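Local coordinates for protein 2-dehydropantoate 2-reductase (PDB 3WFI) that is a D-mandelate dehydrogenase of the ketopantoate reductase family, an NAD(H)-dependent oxidoreductase with a Rossmann-type nucleotide-binding domain, at residues B[186-190]-B[240-245]. Sequence-based numbering, arbitrary orientation.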
loop_
_atom_site.group_PDB
_atom_site.type_symbol
_atom_site.label_atom_id
_atom_site.label_comp_id
_atom_site.label_asym_id
_atom_site.label_seq_id
_atom_site.Cartn_x
_atom_site.Cartn_y
_atom_site.Cartn_z
ATOM N N ARG B 186 14.001 6.345 -15.929
ATOM C CA ARG B 186 12.960 5.594 -16.642
ATOM C C ARG B 186 12.955 4.126 -16.235
ATOM O O ARG B 186 11.903 3.544 -15.960
ATOM C CB ARG B 186 13.181 5.717 -18.158
ATOM C CG ARG B 186 12.195 4.958 -19.038
ATOM C CD ARG B 186 12.295 5.524 -20.451
ATOM N NE ARG B 186 11.517 4.821 -21.464
ATOM C CZ ARG B 186 11.901 3.712 -22.090
ATOM N NH1 ARG B 186 13.035 3.098 -21.761
ATOM N NH2 ARG B 186 11.120 3.194 -23.036
ATOM N N LYS B 187 14.136 3.516 -16.193
ATOM C CA LYS B 187 14.251 2.158 -15.691
ATOM C C LYS B 187 13.783 2.044 -14.222
ATOM O O LYS B 187 13.158 1.060 -13.837
ATOM C CB LYS B 187 15.693 1.664 -15.841
ATOM C CG LYS B 187 15.977 0.299 -15.221
ATOM C CD LYS B 187 15.051 -0.780 -15.767
ATOM C CE LYS B 187 15.429 -2.162 -15.242
ATOM N NZ LYS B 187 14.259 -3.093 -15.263
ATOM N N ALA B 188 14.131 3.017 -13.388
ATOM C CA ALA B 188 13.753 2.943 -11.965
ATOM C C ALA B 188 12.244 3.007 -11.775
ATOM O O ALA B 188 11.714 2.416 -10.819
ATOM C CB ALA B 188 14.444 4.036 -11.153
ATOM N N CYS B 189 11.557 3.710 -12.684
ATOM C CA CYS B 189 10.095 3.741 -12.675
ATOM C C CYS B 189 9.528 2.323 -12.881
ATOM O O CYS B 189 8.613 1.902 -12.174
ATOM C CB CYS B 189 9.551 4.716 -13.736
ATOM S SG CYS B 189 9.791 6.473 -13.337
ATOM N N VAL B 190 10.099 1.572 -13.818
ATOM C CA VAL B 190 9.730 0.157 -13.984
ATOM C C VAL B 190 10.016 -0.629 -12.701
ATOM O O VAL B 190 9.191 -1.426 -12.252
ATOM C CB VAL B 190 10.487 -0.507 -15.161
ATOM C CG1 VAL B 190 10.064 -1.959 -15.308
ATOM C CG2 VAL B 190 10.267 0.264 -16.459
ATOM N N GLU B 240 4.980 8.369 -21.740
ATOM C CA GLU B 240 5.841 7.332 -22.315
ATOM C C GLU B 240 6.349 6.401 -21.232
ATOM O O GLU B 240 6.290 5.177 -21.383
ATOM C CB GLU B 240 7.009 7.933 -23.089
ATOM C CG GLU B 240 7.750 6.935 -23.971
ATOM C CD GLU B 240 8.660 5.962 -23.213
ATOM O OE1 GLU B 240 9.323 6.357 -22.216
ATOM O OE2 GLU B 240 8.724 4.782 -23.620
ATOM N N VAL B 241 6.819 6.971 -20.129
ATOM C CA VAL B 241 7.347 6.143 -19.049
ATOM C C VAL B 241 6.279 5.205 -18.488
ATOM O O VAL B 241 6.551 4.024 -18.258
ATOM C CB VAL B 241 8.024 6.982 -17.952
ATOM C CG1 VAL B 241 8.389 6.119 -16.749
ATOM C CG2 VAL B 241 9.266 7.653 -18.520
ATOM N N ILE B 242 5.063 5.720 -18.305
ATOM C CA ILE B 242 3.938 4.901 -17.883
ATOM C C ILE B 242 3.706 3.755 -18.879
ATOM O O ILE B 242 3.578 2.592 -18.482
ATOM C CB ILE B 242 2.648 5.739 -17.719
ATOM C CG1 ILE B 242 2.778 6.666 -16.511
ATOM C CG2 ILE B 242 1.437 4.833 -17.533
ATOM C CD1 ILE B 242 1.781 7.811 -16.469
ATOM N N ALA B 243 3.652 4.080 -20.167
ATOM C CA ALA B 243 3.469 3.044 -21.208
ATOM C C ALA B 243 4.592 2.006 -21.147
ATOM O O ALA B 243 4.355 0.800 -21.288
ATOM C CB ALA B 243 3.401 3.674 -22.592
ATOM N N HIS B 244 5.807 2.474 -20.889
ATOM C CA HIS B 244 6.963 1.573 -20.778
ATOM C C HIS B 244 6.838 0.609 -19.588
ATOM O O HIS B 244 7.124 -0.587 -19.707
ATOM C CB HIS B 244 8.253 2.388 -20.678
ATOM C CG HIS B 244 9.487 1.551 -20.558
ATOM N ND1 HIS B 244 9.845 0.620 -21.506
ATOM C CD2 HIS B 244 10.456 1.512 -19.610
ATOM C CE1 HIS B 244 10.976 0.033 -21.147
ATOM N NE2 HIS B 244 11.359 0.547 -19.993
ATOM N N CYS B 245 6.422 1.130 -18.434
ATOM C CA CYS B 245 6.097 0.281 -17.289
ATOM C C CYS B 245 5.030 -0.760 -17.658
ATOM O O CYS B 245 5.170 -1.947 -17.330
ATOM C CB CYS B 245 5.593 1.137 -16.121
ATOM S SG CYS B 245 6.854 2.194 -15.385
#
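E240 takes hold of R186 between two helices of the all-helical C-terminal domain of the ketopantoate reductase fold, 180-191 and 238-246; the axes of the segments 186-190 and 240-245 cross at -46°. The salt bridge is bidentate and side-on: R186 NE donates to E240 OE1 at 2.8 Å and R186 NH2 to E240 OE2 at 2.9 Å, both on the syn side of the carboxylate and in the guanidinium plane. E240 bends at chi2 (-75°) to bring its carboxylate to that edge, while R186 reaches across with its chain extended from CG to NE.

One residue on, V241 splits its methyls: CG1 packs on C189 CB at 3.5 Å, and CG2 lies along the aliphatic part of R186. The V241 side chain also touches V222 of helix 214-231.

At H244 the guanidinium lies flat on the imidazole, centres 3.5 Å apart and planes 14° from parallel. R186 NH2 sits over the ring 3.3 Å from H244 ND1, too poorly angled for a hydrogen bond. Held by the carboxylate at its edge and the ring on one face, the guanidinium has little freedom to rotate. V190 CG2 meets the same ring obliquely, 3.4 Å from H244 CD2.

C245 closes the interface on its buried side, where its SG rests against the backbone of the other helix, 3.7 Å from V190 N.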